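Local coordinates for xyloglucan-specific endo-beta-1,4-glucanase BoGH9A (Bacteroides ovatus, PDB 6DHT), which hydrolyses internal beta-1,4-glucosidic linkages in the backbone of xyloglucan, releasing xyloglucan oligosaccharides, at residues 363-372 with 400-411. Residues are numbered along the deposited sequence; the frame is centred on the assembly and turned at random.
Sequences IKKAPQIYTA and FADSLKTELLKY. With EDO (1,2-ethanediol), chain M; EDO (1,2-ethanediol), chain L.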
loop_
_atom_site.group_PDB
_atom_site.type_symbol
_atom_site.label_atom_id
_atom_site.label_comp_id
_atom_site.label_asym_id
_atom_site.label_seq_id
_atom_site.Cartn_x
_atom_site.Cartn_y
_atom_site.Cartn_z
ATOM N N ILE A 363 19.045 -10.637 14.587
ATOM C CA ILE A 363 20.225 -9.824 14.844
ATOM C C ILE A 363 21.289 -10.034 13.767
ATOM O O ILE A 363 21.905 -9.062 13.311
ATOM C CB ILE A 363 20.823 -10.145 16.243
ATOM C CG1 ILE A 363 19.811 -9.849 17.341
ATOM C CG2 ILE A 363 22.102 -9.372 16.485
ATOM C CD1 ILE A 363 19.354 -8.420 17.430
ATOM N N LYS A 364 21.501 -11.291 13.363
ATOM C CA LYS A 364 22.472 -11.618 12.319
ATOM C C LYS A 364 22.141 -10.904 11.014
ATOM O O LYS A 364 23.037 -10.457 10.305
ATOM C CB LYS A 364 22.525 -13.125 12.063
ATOM C CG LYS A 364 23.293 -13.935 13.101
ATOM C CD LYS A 364 23.571 -15.355 12.603
ATOM C CE LYS A 364 24.343 -16.164 13.635
ATOM N NZ LYS A 364 24.869 -17.445 13.086
ATOM N N LYS A 365 20.852 -10.795 10.708
ATOM C CA LYS A 365 20.413 -10.243 9.425
ATOM C C LYS A 365 19.984 -8.782 9.530
ATOM O O LYS A 365 19.305 -8.274 8.641
ATOM C CB LYS A 365 19.252 -11.074 8.885
ATOM C CG LYS A 365 19.603 -12.528 8.631
ATOM C CD LYS A 365 20.430 -12.667 7.358
ATOM C CE LYS A 365 21.079 -14.033 7.229
ATOM N NZ LYS A 365 20.094 -15.117 7.381
ATOM N N ALA A 366 20.365 -8.089 10.596
ATOM C CA ALA A 366 19.849 -6.742 10.817
ATOM C C ALA A 366 20.283 -5.763 9.733
ATOM O O ALA A 366 21.430 -5.775 9.286
ATOM C CB ALA A 366 20.267 -6.216 12.176
ATOM N N PRO A 367 19.364 -4.880 9.327
ATOM C CA PRO A 367 19.757 -3.815 8.402
ATOM C C PRO A 367 20.693 -2.804 9.048
ATOM O O PRO A 367 20.604 -2.567 10.248
ATOM C CB PRO A 367 18.431 -3.136 8.060
ATOM C CG PRO A 367 17.594 -3.366 9.260
ATOM C CD PRO A 367 17.990 -4.710 9.823
ATOM N N GLN A 368 21.582 -2.229 8.247
ATOM C CA GLN A 368 22.528 -1.237 8.741
ATOM C C GLN A 368 21.941 0.173 8.605
ATOM O O GLN A 368 22.329 1.092 9.328
ATOM C CB GLN A 368 23.871 -1.349 8.000
ATOM C CG GLN A 368 24.609 -2.684 8.214
ATOM C CD GLN A 368 24.822 -3.035 9.682
ATOM O OE1 GLN A 368 25.231 -2.194 10.494
ATOM N NE2 GLN A 368 24.541 -4.289 10.031
ATOM N N ILE A 369 20.978 0.327 7.696
ATOM C CA ILE A 369 20.353 1.614 7.398
ATOM C C ILE A 369 18.826 1.410 7.297
ATOM O O ILE A 369 18.375 0.279 7.105
ATOM C CB ILE A 369 20.925 2.132 6.073
ATOM C CG1 ILE A 369 20.567 3.598 5.838
ATOM C CG2 ILE A 369 20.454 1.263 4.917
ATOM C CD1 ILE A 369 21.199 4.178 4.568
ATOM N N TYR A 370 18.040 2.474 7.469
ATOM C CA TYR A 370 16.596 2.392 7.240
ATOM C C TYR A 370 16.288 2.697 5.765
ATOM O O TYR A 370 16.816 3.657 5.206
ATOM C CB TYR A 370 15.816 3.369 8.121
ATOM C CG TYR A 370 14.338 3.276 7.872
ATOM C CD1 TYR A 370 13.547 2.380 8.585
ATOM C CD2 TYR A 370 13.731 4.050 6.879
ATOM C CE1 TYR A 370 12.193 2.264 8.326
ATOM C CE2 TYR A 370 12.384 3.937 6.625
ATOM C CZ TYR A 370 11.618 3.044 7.334
ATOM O OH TYR A 370 10.262 2.911 7.109
ATOM N N THR A 371 15.447 1.866 5.152
ATOM C CA THR A 371 14.906 2.129 3.813
ATOM C C THR A 371 13.414 1.893 3.906
ATOM O O THR A 371 12.968 1.076 4.693
ATOM C CB THR A 371 15.490 1.188 2.758
ATOM O OG1 THR A 371 15.310 -0.163 3.177
ATOM C CG2 THR A 371 16.971 1.456 2.561
ATOM N N ALA A 372 12.637 2.609 3.100
ATOM C CA ALA A 372 11.182 2.494 3.149
ATOM C C ALA A 372 10.771 1.089 2.746
ATOM O O ALA A 372 11.504 0.404 2.011
ATOM C CB ALA A 372 10.554 3.517 2.206
ATOM N N PHE A 400 19.059 -2.717 20.787
ATOM C CA PHE A 400 18.911 -3.010 19.375
ATOM C C PHE A 400 17.826 -2.121 18.752
ATOM O O PHE A 400 18.065 -1.475 17.715
ATOM C CB PHE A 400 18.574 -4.478 19.164
ATOM C CG PHE A 400 18.489 -4.872 17.715
ATOM C CD1 PHE A 400 19.587 -4.728 16.893
ATOM C CD2 PHE A 400 17.328 -5.398 17.201
ATOM C CE1 PHE A 400 19.522 -5.089 15.551
ATOM C CE2 PHE A 400 17.248 -5.769 15.859
ATOM C CZ PHE A 400 18.344 -5.620 15.040
ATOM N N ALA A 401 16.645 -2.089 19.365
ATOM C CA ALA A 401 15.570 -1.221 18.882
ATOM C C ALA A 401 16.044 0.226 18.775
ATOM O O ALA A 401 15.787 0.897 17.765
ATOM C CB ALA A 401 14.346 -1.317 19.776
ATOM N N ASP A 402 16.735 0.720 19.798
ATOM C CA ASP A 402 17.222 2.100 19.791
ATOM C C ASP A 402 18.125 2.360 18.590
ATOM O O ASP A 402 18.066 3.444 18.001
ATOM C CB ASP A 402 17.999 2.437 21.076
ATOM C CG ASP A 402 17.095 2.707 22.263
ATOM O OD1 ASP A 402 15.861 2.735 22.095
ATOM O OD2 ASP A 402 17.631 2.911 23.377
ATOM N N SER A 403 18.940 1.379 18.209
ATOM C CA SER A 403 19.831 1.541 17.071
ATOM C C SER A 403 19.015 1.640 15.780
ATOM O O SER A 403 19.372 2.387 14.869
ATOM C CB SER A 403 20.873 0.411 16.976
ATOM O OG SER A 403 20.314 -0.840 16.603
ATOM N N LEU A 404 17.902 0.922 15.711
ATOM C CA LEU A 404 17.058 0.970 14.516
ATOM C C LEU A 404 16.311 2.287 14.474
ATOM O O LEU A 404 16.125 2.870 13.387
ATOM C CB LEU A 404 16.060 -0.183 14.535
ATOM C CG LEU A 404 16.613 -1.611 14.524
ATOM C CD1 LEU A 404 15.511 -2.640 14.694
ATOM C CD2 LEU A 404 17.387 -1.882 13.260
ATOM N N LYS A 405 15.884 2.786 15.624
ATOM C CA LYS A 405 15.264 4.099 15.711
ATOM C C LYS A 405 16.216 5.165 15.196
ATOM O O LYS A 405 15.829 6.031 14.399
ATOM C CB LYS A 405 14.870 4.412 17.154
ATOM C CG LYS A 405 14.385 5.839 17.398
ATOM C CD LYS A 405 13.880 5.983 18.816
ATOM C CE LYS A 405 13.713 7.444 19.198
ATOM N NZ LYS A 405 13.301 7.600 20.611
ATOM N N THR A 406 17.474 5.106 15.614
ATOM C CA THR A 406 18.481 6.047 15.140
ATOM C C THR A 406 18.544 6.061 13.614
ATOM O O THR A 406 18.597 7.131 13.003
ATOM C CB THR A 406 19.858 5.715 15.744
ATOM O OG1 THR A 406 19.766 5.891 17.155
ATOM C CG2 THR A 406 20.940 6.630 15.212
ATOM N N GLU A 407 18.517 4.888 12.992
ATOM C CA GLU A 407 18.588 4.807 11.537
ATOM C C GLU A 407 17.324 5.352 10.900
ATOM O O GLU A 407 17.402 6.062 9.893
ATOM C CB GLU A 407 18.859 3.386 11.067
ATOM C CG GLU A 407 20.286 2.898 11.361
ATOM C CD GLU A 407 21.366 3.900 10.926
ATOM O OE1 GLU A 407 21.302 4.397 9.772
ATOM O OE2 GLU A 407 22.269 4.205 11.744
ATOM N N LEU A 408 16.166 5.104 11.501
ATOM C CA LEU A 408 14.922 5.671 10.966
ATOM C C LEU A 408 14.982 7.197 10.978
ATOM O O LEU A 408 14.575 7.876 10.003
ATOM C CB LEU A 408 13.723 5.207 11.763
ATOM C CG LEU A 408 12.386 5.909 11.506
ATOM C CD1 LEU A 408 11.881 5.664 10.130
ATOM C CD2 LEU A 408 11.360 5.483 12.524
ATOM N N LEU A 409 15.520 7.767 12.042
ATOM C CA LEU A 409 15.555 9.219 12.188
ATOM C C LEU A 409 16.577 9.852 11.257
ATOM O O LEU A 409 16.376 10.985 10.791
ATOM C CB LEU A 409 15.839 9.597 13.629
ATOM C CG LEU A 409 14.716 9.154 14.564
ATOM C CD1 LEU A 409 15.031 9.619 15.974
ATOM C CD2 LEU A 409 13.343 9.667 14.142
ATOM N N LYS A 410 17.657 9.140 10.984
ATOM C CA LYS A 410 18.668 9.607 10.044
ATOM C C LYS A 410 18.057 9.699 8.657
ATOM O O LYS A 410 18.285 10.668 7.924
ATOM C CB LYS A 410 19.854 8.651 9.998
ATOM C CG LYS A 410 20.838 8.823 11.119
ATOM C CD LYS A 410 22.069 7.961 10.854
ATOM C CE LYS A 410 22.970 7.897 12.073
ATOM N NZ LYS A 410 24.010 6.833 11.959
ATOM N N TYR A 411 17.301 8.670 8.288
ATOM C CA TYR A 411 16.583 8.638 7.020
ATOM C C TYR A 411 15.592 9.790 6.968
ATOM O O TYR A 411 15.558 10.510 5.956
ATOM C CB TYR A 411 15.875 7.288 6.842
ATOM C CG TYR A 411 14.769 7.272 5.812
ATOM C CD1 TYR A 411 13.483 7.585 6.176
ATOM C CD2 TYR A 411 15.017 6.899 4.520
ATOM C CE1 TYR A 411 12.460 7.556 5.253
ATOM C CE2 TYR A 411 14.012 6.872 3.586
ATOM C CZ TYR A 411 12.731 7.200 3.973
ATOM O OH TYR A 411 11.722 7.169 3.028
HETATM C C1 EDO M . 21.429 -1.918 13.930
HETATM O O1 EDO M . 21.789 -2.865 12.916
HETATM C C2 EDO M . 21.639 -0.502 13.404
HETATM O O2 EDO M . 21.015 -0.372 12.118
HETATM C C1 EDO L . 13.306 2.278 20.501
HETATM O O1 EDO L . 13.645 1.619 21.729
HETATM C C2 EDO L . 11.803 2.176 20.270
HETATM O O2 EDO L . 11.138 3.134 21.100
HETATM O O HOH W 1 19.157 5.228 8.109
#
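Tyr370 and Tyr411 form an edge-to-face aromatic pair. The edge of Tyr370 points at the face of Tyr411, with ring planes at 61°. CD2 of Tyr370 lies 3.5 Å from CG of Tyr411. Two CH-pi contacts add to the packing. CD1 of Leu408 sits over the centre of the Tyr370 ring, 3.7 Å from its centroid. At the other end, CD1 of Ile363 lies 3.5 Å from the centroid of the Phe400 ring, while CB of Ala366 meets that ring at its edge. Phe400 reaches them with CG anti to the backbone N (chi1 -176°).

Polar contact runs through one water. It accepts from Tyr370 N at 3.0 Å and donates to both O and OE1 of Glu407. The other carboxylate oxygen, OE2, takes a salt bridge from Lys410 NZ at 3.2 Å. Tyr370 OH is hydrogen-bonded to Ser450 of helix 439-458. Were Tyr370 cut back to an alanine, Leu408 CD1 and the Tyr411 face would probably lose the ring they pack on, and Ser450 its phenol partner.

The contact fastens the end of helix 356-364 and the following loop to helix 395-416, away from the annotated sites. No direct hydrogen bond joins the segments: apolar and aromatic packing holds them, with water linking Tyr370 N to the backbone and carboxylate of Glu407.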